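Side-chain contacts in orotidine 5'-phosphate decarboxylase (Sulfolobus solfataricus, PDB 4DBD), which probably catalyses the decarboxylation of orotidine 5'-phosphate to UMP, the final step of de novo UMP biosynthesis: residues A[111-116]-A[150-155]; A[161-166]-A[174-179]; A[184-189]-A[201-206]. One frame throughout, in Å; residues are numbered along the deposited sequence.

Contact 1 of 3, residues A[111-116]-A[150-155]; sequences VAVMSH and TQYRRD
The ring of Tyr152 takes the side chains of Ala112 and Val113 obliquely, CB of Ala112 lying 3.6 Å from CE2 of Tyr152 and CG2 of Val113 3.7 Å from CE1 of the same ring. On the same helix, 146-155, the guanidinium of Arg154 has CB of Gln151 over one face and the carboxylate of Asp155 at its edge. The packing of Tyr152 on strand 107-113 belongs to the layering of a TIM barrel, where helices wrap an inner cylinder of parallel strands and send side chains inward against it. Strand 107-113 offers a small alanine and a branched valine here, leaving room for a ring that reaches across from a helix whose CA atoms come no nearer than 8.8 Å, at Ala112 and Tyr152. Val113 turns CG1 opposite its backbone N (chi1 -173°), which leaves CG2 as the branch that meets the ring. Helix 124-134 closes in through Ile127, and Lys128 of that helix makes a cation-pi contact with Tyr152, while Ile139 and Val141 of the adjacent strand 138-141 also touch the ring. With a serine at this place, the methyls of Ala112 and Val113 would probably lose their shared aromatic cover and Lys128 its pi partner. Arg154 NE donates to Asp155 OD1 at 2.6 Å in a nearly straight salt bridge (166°), meeting the oxygen from above the carboxylate plane. The buried hydroxyl of Tyr152 has no polar partner in the model; across this contact its OH lies 3.9 Å from CB of Ala112.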
loop_
_atom_site.group_PDB
_atom_site.type_symbol
_atom_site.label_atom_id
_atom_site.label_comp_id
_atom_site.label_asym_id
_atom_site.label_seq_id
_atom_site.Cartn_x
_atom_site.Cartn_y
_atom_site.Cartn_z
ATOM N N VAL A 111 6.614 -3.875 -8.227
ATOM C CA VAL A 111 5.945 -3.002 -9.183
ATOM C C VAL A 111 6.958 -2.112 -9.903
ATOM O O VAL A 111 7.670 -1.322 -9.269
ATOM C CB VAL A 111 4.892 -2.131 -8.485
ATOM C CG1 VAL A 111 4.311 -1.122 -9.482
ATOM C CG2 VAL A 111 3.803 -3.012 -7.905
ATOM N N ALA A 112 7.036 -2.242 -11.227
ATOM C CA ALA A 112 8.022 -1.465 -11.996
ATOM C C ALA A 112 7.380 -0.301 -12.735
ATOM O O ALA A 112 7.893 0.823 -12.701
ATOM C CB ALA A 112 8.803 -2.357 -12.970
ATOM N N VAL A 113 6.290 -0.582 -13.441
ATOM C CA VAL A 113 5.561 0.438 -14.179
ATOM C C VAL A 113 4.062 0.247 -13.969
ATOM O O VAL A 113 3.548 -0.864 -14.089
ATOM C CB VAL A 113 5.847 0.358 -15.691
ATOM C CG1 VAL A 113 5.200 1.545 -16.414
ATOM C CG2 VAL A 113 7.340 0.310 -15.943
ATOM N N MET A 114 3.356 1.321 -13.648
ATOM C CA MET A 114 1.895 1.230 -13.578
ATOM C C MET A 114 1.212 1.744 -14.839
ATOM O O MET A 114 1.842 2.388 -15.685
ATOM C CB MET A 114 1.354 1.907 -12.326
ATOM C CG MET A 114 1.966 1.335 -11.069
ATOM S SD MET A 114 1.031 1.758 -9.597
ATOM C CE MET A 114 -0.559 1.018 -10.003
ATOM N N SER A 115 -0.083 1.444 -14.959
ATOM C CA SER A 115 -0.827 1.695 -16.196
ATOM C C SER A 115 -1.508 3.061 -16.293
ATOM O O SER A 115 -1.937 3.464 -17.377
ATOM C CB SER A 115 -1.881 0.605 -16.402
ATOM O OG SER A 115 -1.306 -0.683 -16.475
ATOM N N HIS A 116 -1.649 3.771 -15.179
ATOM C CA HIS A 116 -2.325 5.063 -15.240
ATOM C C HIS A 116 -1.391 6.142 -15.790
ATOM O O HIS A 116 -0.162 6.031 -15.703
ATOM C CB HIS A 116 -2.887 5.458 -13.870
ATOM C CG HIS A 116 -1.840 5.573 -12.811
ATOM N ND1 HIS A 116 -1.185 4.478 -12.296
ATOM C CD2 HIS A 116 -1.320 6.659 -12.187
ATOM C CE1 HIS A 116 -0.305 4.881 -11.396
ATOM N NE2 HIS A 116 -0.368 6.196 -11.309
ATOM N N THR A 150 8.288 -4.685 -23.271
ATOM C CA THR A 150 9.318 -5.293 -24.108
ATOM C C THR A 150 10.710 -4.987 -23.548
ATOM O O THR A 150 11.569 -5.870 -23.456
ATOM C CB THR A 150 9.220 -4.814 -25.555
ATOM O OG1 THR A 150 7.862 -4.939 -26.007
ATOM C CG2 THR A 150 10.137 -5.652 -26.433
ATOM N N GLN A 151 10.911 -3.740 -23.144
ATOM C CA GLN A 151 12.181 -3.294 -22.584
ATOM C C GLN A 151 12.489 -3.972 -21.261
ATOM O O GLN A 151 13.614 -4.403 -21.034
ATOM C CB GLN A 151 12.186 -1.772 -22.434
ATOM C CG GLN A 151 12.204 -1.064 -23.787
ATOM C CD GLN A 151 11.549 0.299 -23.761
ATOM O OE1 GLN A 151 11.269 0.851 -22.693
ATOM N NE2 GLN A 151 11.288 0.852 -24.947
ATOM N N TYR A 152 11.504 -4.082 -20.378
ATOM C CA TYR A 152 11.744 -4.851 -19.163
ATOM C C TYR A 152 12.044 -6.319 -19.470
ATOM O O TYR A 152 12.859 -6.939 -18.793
ATOM C CB TYR A 152 10.606 -4.696 -18.139
ATOM C CG TYR A 152 10.806 -3.494 -17.246
ATOM C CD1 TYR A 152 10.435 -2.228 -17.665
ATOM C CD2 TYR A 152 11.404 -3.622 -15.998
ATOM C CE1 TYR A 152 10.631 -1.120 -16.861
ATOM C CE2 TYR A 152 11.605 -2.517 -15.186
ATOM C CZ TYR A 152 11.213 -1.272 -15.627
ATOM O OH TYR A 152 11.415 -0.160 -14.833
ATOM N N ARG A 153 11.414 -6.868 -20.503
ATOM C CA ARG A 153 11.688 -8.254 -20.883
ATOM C C ARG A 153 13.137 -8.388 -21.347
ATOM O O ARG A 153 13.802 -9.382 -21.060
ATOM C CB ARG A 153 10.724 -8.731 -21.968
ATOM C CG ARG A 153 11.119 -10.061 -22.608
ATOM C CD ARG A 153 11.308 -11.148 -21.566
ATOM N NE ARG A 153 10.043 -11.488 -20.930
ATOM C CZ ARG A 153 9.927 -11.980 -19.700
ATOM N NH1 ARG A 153 11.005 -12.182 -18.952
ATOM N NH2 ARG A 153 8.725 -12.251 -19.217
ATOM N N ARG A 154 13.607 -7.380 -22.073
ATOM C CA ARG A 154 14.995 -7.316 -22.523
ATOM C C ARG A 154 15.946 -7.217 -21.333
ATOM O O ARG A 154 16.953 -7.926 -21.268
ATOM C CB ARG A 154 15.187 -6.097 -23.438
ATOM C CG ARG A 154 16.637 -5.624 -23.562
ATOM C CD ARG A 154 16.724 -4.187 -24.069
ATOM N NE ARG A 154 16.433 -3.193 -23.034
ATOM C CZ ARG A 154 16.038 -1.948 -23.291
ATOM N NH1 ARG A 154 15.875 -1.557 -24.550
ATOM N NH2 ARG A 154 15.796 -1.097 -22.296
ATOM N N ASP A 155 15.615 -6.330 -20.396
ATOM C CA ASP A 155 16.481 -6.043 -19.256
ATOM C C ASP A 155 16.465 -7.150 -18.207
ATOM O O ASP A 155 17.389 -7.274 -17.416
ATOM C CB ASP A 155 16.079 -4.721 -18.598
ATOM C CG ASP A 155 16.265 -3.523 -19.516
ATOM O OD1 ASP A 155 16.989 -3.634 -20.537
ATOM O OD2 ASP A 155 15.680 -2.460 -19.209
#

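Contact 2 of 3, residues A[161-166]-A[174-179]; sequences IVSPGM and GDAVCA
Met166 and Ala176 share most of this interface, with Ser163 the next largest share. The thioether of Met166 folds back on itself, bent at both chi2 (-47°) and chi3 (-75°), which brings its terminal methyl to the first turn of helix 175-179: CE lies 3.7 Å from the backbone N of Ala176, and SD is 3.9 Å from CB of Ala176. A flexible, unbranched side chain suits this task, since it can curl to fit the start of a helix. Ala176 turns its CB toward the strand, and this methyl also meets CB of Ser163 at 3.7 Å. So small a residue suits a close approach of the helix, the CA atoms of Ser163 and Ala176 being 6.5 Å apart. Ser163 is small as well. The two segments are the strand and helix of a beta-alpha-beta unit in the barrel, joined by a loop predicted to bind substrate. Gly165 and Gly174 adopt positive phi, at which a CB would press on the preceding carbonyl oxygen, and Gly174 serves as N-cap of the helix. No hydrogen bond spans the two segments, so their association rests on apolar fit, while polar groups beside it find partners on neighbouring strands: Ser163 OG is hydrogen-bonded to the carbonyl O of Val141, and the carboxylate of Glu184, on strand 183-186, accepts from the N of Gly174 and the N of Val177, and only weakly from the N of Ala176.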
loop_
_atom_site.group_PDB
_atom_site.type_symbol
_atom_site.label_atom_id
_atom_site.label_comp_id
_atom_site.label_asym_id
_atom_site.label_seq_id
_atom_site.Cartn_x
_atom_site.Cartn_y
_atom_site.Cartn_z
ATOM N N ILE A 161 7.180 -11.709 -15.728
ATOM C CA ILE A 161 6.583 -10.399 -15.947
ATOM C C ILE A 161 5.073 -10.551 -15.966
ATOM O O ILE A 161 4.535 -11.366 -16.704
ATOM C CB ILE A 161 7.118 -9.750 -17.250
ATOM C CG1 ILE A 161 8.630 -9.536 -17.129
ATOM C CG2 ILE A 161 6.383 -8.446 -17.567
ATOM C CD1 ILE A 161 9.268 -8.729 -18.266
ATOM N N VAL A 162 4.397 -9.784 -15.117
ATOM C CA VAL A 162 2.937 -9.825 -15.026
ATOM C C VAL A 162 2.412 -8.434 -15.338
ATOM O O VAL A 162 3.023 -7.422 -14.951
ATOM C CB VAL A 162 2.449 -10.304 -13.641
ATOM C CG1 VAL A 162 2.886 -11.749 -13.404
ATOM C CG2 VAL A 162 2.957 -9.375 -12.538
ATOM N N SER A 163 1.310 -8.383 -16.081
ATOM C CA SER A 163 0.848 -7.118 -16.644
ATOM C C SER A 163 -0.638 -6.903 -16.459
ATOM O O SER A 163 -1.449 -7.557 -17.106
ATOM C CB SER A 163 1.169 -7.053 -18.140
ATOM O OG SER A 163 2.561 -7.029 -18.365
ATOM N N PRO A 164 -0.994 -5.956 -15.585
ATOM C CA PRO A 164 -2.392 -5.585 -15.369
ATOM C C PRO A 164 -2.787 -4.512 -16.365
ATOM O O PRO A 164 -1.999 -4.194 -17.252
ATOM C CB PRO A 164 -2.387 -5.034 -13.937
ATOM C CG PRO A 164 -1.002 -4.497 -13.741
ATOM C CD PRO A 164 -0.074 -5.249 -14.673
ATOM N N GLY A 165 -3.998 -3.981 -16.238
ATOM C CA GLY A 165 -4.462 -2.950 -17.145
ATOM C C GLY A 165 -5.052 -3.480 -18.442
ATOM O O GLY A 165 -5.256 -2.709 -19.378
ATOM N N MET A 166 -5.324 -4.786 -18.501
ATOM C CA MET A 166 -5.982 -5.380 -19.670
ATOM C C MET A 166 -7.502 -5.310 -19.506
ATOM O O MET A 166 -8.036 -5.604 -18.421
ATOM C CB MET A 166 -5.541 -6.838 -19.893
ATOM C CG MET A 166 -4.049 -7.084 -19.784
ATOM S SD MET A 166 -3.048 -5.885 -20.689
ATOM C CE MET A 166 -3.270 -6.385 -22.406
ATOM N N GLY A 174 -4.126 -9.931 -24.641
ATOM C CA GLY A 174 -3.058 -10.663 -25.291
ATOM C C GLY A 174 -1.920 -9.779 -25.759
ATOM O O GLY A 174 -0.840 -10.275 -26.079
ATOM N N ASP A 175 -2.152 -8.469 -25.794
ATOM C CA ASP A 175 -1.125 -7.543 -26.282
ATOM C C ASP A 175 0.080 -7.475 -25.360
ATOM O O ASP A 175 1.207 -7.241 -25.816
ATOM C CB ASP A 175 -1.679 -6.123 -26.475
ATOM C CG ASP A 175 -2.551 -5.987 -27.715
ATOM O OD1 ASP A 175 -2.727 -6.973 -28.464
ATOM O OD2 ASP A 175 -3.055 -4.872 -27.942
ATOM N N ALA A 176 -0.155 -7.647 -24.063
ATOM C CA ALA A 176 0.933 -7.592 -23.099
ATOM C C ALA A 176 1.788 -8.843 -23.213
ATOM O O ALA A 176 3.016 -8.760 -23.282
ATOM C CB ALA A 176 0.401 -7.423 -21.691
ATOM N N VAL A 177 1.139 -10.004 -23.249
ATOM C CA VAL A 177 1.865 -11.238 -23.493
ATOM C C VAL A 177 2.671 -11.148 -24.791
ATOM O O VAL A 177 3.844 -11.497 -24.811
ATOM C CB VAL A 177 0.943 -12.459 -23.508
ATOM C CG1 VAL A 177 1.738 -13.711 -23.847
ATOM C CG2 VAL A 177 0.275 -12.610 -22.145
ATOM N N CYS A 178 2.061 -10.652 -25.867
ATOM C CA CYS A 178 2.798 -10.563 -27.128
ATOM C C CYS A 178 3.997 -9.612 -27.026
ATOM O O CYS A 178 5.028 -9.851 -27.650
ATOM C CB CYS A 178 1.877 -10.214 -28.304
ATOM S SG CYS A 178 0.745 -11.561 -28.760
ATOM N N ALA A 179 3.882 -8.571 -26.202
ATOM C CA ALA A 179 4.993 -7.640 -25.987
ATOM C C ALA A 179 6.116 -8.209 -25.113
ATOM O O ALA A 179 7.205 -7.634 -25.048
ATOM C CB ALA A 179 4.488 -6.325 -25.399
#

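Contact 3 of 3, residues A[184-189]-A[201-206]; sequences EIIGRS and RTINKI. With SO4 (sulfate ion), chain B.
Oxygen O2 of the bound sulfate is gripped twice by Arg188, through its backbone N at 2.8 Å (165°) and through NE, also at 2.8 Å (170°). The side chain bends at chi3 (-79°) to curl round the anion, so that the guanidinium presents its edge to the sulfate, and NH2 reaches O3 of the sulfate at 3.0 Å. The N of Gly187, the N-cap of helix 188-191, gives a further hydrogen bond to sulfate O4 at 2.8 Å, and Gln169 NE2 adds another. Glycine suits position 187 because a CB would collide with O2. The ion probably came from the crystallisation liquor, yet Gly187 and Arg188 are both predicted to bind substrate, so it is likely to mark the place of the substrate's phosphate, as expected for a TIM barrel that binds phosphate at the C-terminal ends of its last strands. Behind this site, the strand meets helix 196-210 through aliphatic side chains. The two isoleucines, Ile186 and Ile203, lie alongside and run in opposite senses, with CD1 of Ile186 3.7 Å from CG2 of Ile203. Ile203 uses both its branches, for its CD1 lies 4.2 Å from CB of Ser189, whereas Ile186 reaches across with CD1. Ser189 meets Ile203 with its CB while its OG is hydrogen-bonded to Tyr173 OH. Tyr67 of the second subunit makes a cation-pi contact with Arg188. Strand 183-186 runs between strands 160-163 and 6-10, where the barrel closes, and helix 196-210 covers its outer side.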
loop_
_atom_site.group_PDB
_atom_site.type_symbol
_atom_site.label_atom_id
_atom_site.label_comp_id
_atom_site.label_asym_id
_atom_site.label_seq_id
_atom_site.Cartn_x
_atom_site.Cartn_y
_atom_site.Cartn_z
ATOM N N GLU A 184 -1.146 -12.024 -17.986
ATOM C CA GLU A 184 -1.961 -10.818 -17.930
ATOM C C GLU A 184 -2.910 -10.829 -16.747
ATOM O O GLU A 184 -3.623 -11.812 -16.499
ATOM C CB GLU A 184 -2.724 -10.605 -19.251
ATOM C CG GLU A 184 -1.861 -9.930 -20.297
ATOM C CD GLU A 184 -2.525 -9.822 -21.670
ATOM O OE1 GLU A 184 -3.771 -9.717 -21.769
ATOM O OE2 GLU A 184 -1.774 -9.846 -22.656
ATOM N N ILE A 185 -2.897 -9.729 -16.003
ATOM C CA ILE A 185 -3.775 -9.564 -14.857
ATOM C C ILE A 185 -5.044 -8.870 -15.300
ATOM O O ILE A 185 -5.005 -7.762 -15.834
ATOM C CB ILE A 185 -3.102 -8.727 -13.782
ATOM C CG1 ILE A 185 -1.894 -9.491 -13.237
ATOM C CG2 ILE A 185 -4.098 -8.390 -12.668
ATOM C CD1 ILE A 185 -0.885 -8.639 -12.521
ATOM N N ILE A 186 -6.166 -9.531 -15.065
ATOM C CA ILE A 186 -7.457 -9.077 -15.550
ATOM C C ILE A 186 -8.473 -9.121 -14.421
ATOM O O ILE A 186 -8.635 -10.147 -13.746
ATOM C CB ILE A 186 -7.915 -9.944 -16.741
ATOM C CG1 ILE A 186 -6.801 -9.991 -17.790
ATOM C CG2 ILE A 186 -9.210 -9.400 -17.339
ATOM C CD1 ILE A 186 -7.062 -10.923 -18.949
ATOM N N GLY A 187 -9.135 -7.993 -14.201
ATOM C CA GLY A 187 -10.092 -7.864 -13.122
ATOM C C GLY A 187 -11.503 -7.689 -13.636
ATOM O O GLY A 187 -12.193 -8.669 -13.907
ATOM N N ARG A 188 -11.918 -6.434 -13.801
ATOM C CA ARG A 188 -13.313 -6.107 -14.115
ATOM C C ARG A 188 -13.861 -6.827 -15.343
ATOM O O ARG A 188 -15.030 -7.223 -15.360
ATOM C CB ARG A 188 -13.482 -4.589 -14.288
ATOM C CG ARG A 188 -13.609 -3.842 -12.964
ATOM C CD ARG A 188 -13.462 -2.357 -13.157
ATOM N NE ARG A 188 -12.059 -1.979 -13.287
ATOM C CZ ARG A 188 -11.636 -0.724 -13.385
ATOM N NH1 ARG A 188 -12.521 0.266 -13.368
ATOM N NH2 ARG A 188 -10.333 -0.464 -13.490
ATOM N N SER A 189 -13.030 -6.973 -16.369
ATOM C CA SER A 189 -13.427 -7.678 -17.587
ATOM C C SER A 189 -14.037 -9.050 -17.271
ATOM O O SER A 189 -14.897 -9.540 -17.996
ATOM C CB SER A 189 -12.228 -7.836 -18.519
ATOM O OG SER A 189 -11.843 -6.585 -19.063
ATOM N N ARG A 201 -13.282 -17.667 -20.412
ATOM C CA ARG A 201 -13.027 -18.594 -21.516
ATOM C C ARG A 201 -12.820 -17.852 -22.850
ATOM O O ARG A 201 -11.938 -18.192 -23.635
ATOM C CB ARG A 201 -14.138 -19.654 -21.611
ATOM C CG ARG A 201 -14.266 -20.489 -20.333
ATOM C CD ARG A 201 -15.098 -21.772 -20.479
ATOM N NE ARG A 201 -14.576 -22.796 -19.566
ATOM C CZ ARG A 201 -15.306 -23.649 -18.845
ATOM N NH1 ARG A 201 -16.634 -23.642 -18.904
ATOM N NH2 ARG A 201 -14.692 -24.519 -18.054
ATOM N N THR A 202 -13.627 -16.826 -23.088
ATOM C CA THR A 202 -13.520 -16.024 -24.299
ATOM C C THR A 202 -12.167 -15.302 -24.359
ATOM O O THR A 202 -11.475 -15.317 -25.383
ATOM C CB THR A 202 -14.662 -15.004 -24.355
ATOM O OG1 THR A 202 -15.929 -15.692 -24.351
ATOM C CG2 THR A 202 -14.547 -14.128 -25.593
ATOM N N ILE A 203 -11.787 -14.685 -23.241
ATOM C CA ILE A 203 -10.500 -13.996 -23.129
ATOM C C ILE A 203 -9.329 -14.962 -23.301
ATOM O O ILE A 203 -8.344 -14.645 -23.970
ATOM C CB ILE A 203 -10.383 -13.281 -21.770
ATOM C CG1 ILE A 203 -11.370 -12.105 -21.713
ATOM C CG2 ILE A 203 -8.938 -12.848 -21.508
ATOM C CD1 ILE A 203 -11.594 -11.558 -20.319
ATOM N N ASN A 204 -9.427 -16.137 -22.688
ATOM C CA ASN A 204 -8.414 -17.158 -22.893
ATOM C C ASN A 204 -8.269 -17.486 -24.376
ATOM O O ASN A 204 -7.147 -17.596 -24.885
ATOM C CB ASN A 204 -8.726 -18.427 -22.088
ATOM C CG ASN A 204 -8.280 -18.326 -20.639
ATOM O OD1 ASN A 204 -7.380 -17.551 -20.304
ATOM N ND2 ASN A 204 -8.906 -19.118 -19.771
ATOM N N LYS A 205 -9.396 -17.634 -25.070
ATOM C CA LYS A 205 -9.350 -17.923 -26.506
ATOM C C LYS A 205 -8.663 -16.800 -27.277
ATOM O O LYS A 205 -7.815 -17.052 -28.129
ATOM C CB LYS A 205 -10.756 -18.160 -27.075
ATOM C CG LYS A 205 -11.440 -19.426 -26.574
ATOM C CD LYS A 205 -12.779 -19.610 -27.276
ATOM C CE LYS A 205 -13.709 -20.521 -26.490
ATOM N NZ LYS A 205 -15.080 -19.938 -26.449
ATOM N N ILE A 206 -9.043 -15.559 -26.982
ATOM C CA ILE A 206 -8.426 -14.397 -27.621
ATOM C C ILE A 206 -6.917 -14.402 -27.435
ATOM O O ILE A 206 -6.146 -14.141 -28.368
ATOM C CB ILE A 206 -8.997 -13.078 -27.058
ATOM C CG1 ILE A 206 -10.451 -12.894 -27.506
ATOM C CG2 ILE A 206 -8.157 -11.888 -27.513
ATOM C CD1 ILE A 206 -11.217 -11.840 -26.710
HETATM S S SO4 B . -8.969 -4.199 -13.669
HETATM O O1 SO4 B . -8.027 -4.408 -12.567
HETATM O O2 SO4 B . -10.333 -4.222 -13.163
HETATM O O3 SO4 B . -8.723 -2.891 -14.287
HETATM O O4 SO4 B . -8.782 -5.252 -14.668
#

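The three contacts follow one another along the chain and all reach the same barrel wall. Centres of contacts 1 and 2 lie about 10 Å apart, those of contacts 2 and 3 about 11 Å, and those of contacts 1 and 3 about 20 Å. Contact 2 touches both others, while contacts 1 and 3 come no nearer than about 8 Å between nearest atoms. Segment 174-179 meets contact 1 where Thr150 OG1 approaches Ala179 O at 2.9 Å, and Ser163 O lies 2.8 Å from Ile185 N of contact 3; both are probable hydrogen bonds. Ser115, Pro164 to Met166, Gly174, Gly187 and Arg188, all predicted to bind substrate, come from all three contacts, and the sulfate sits at contact 3.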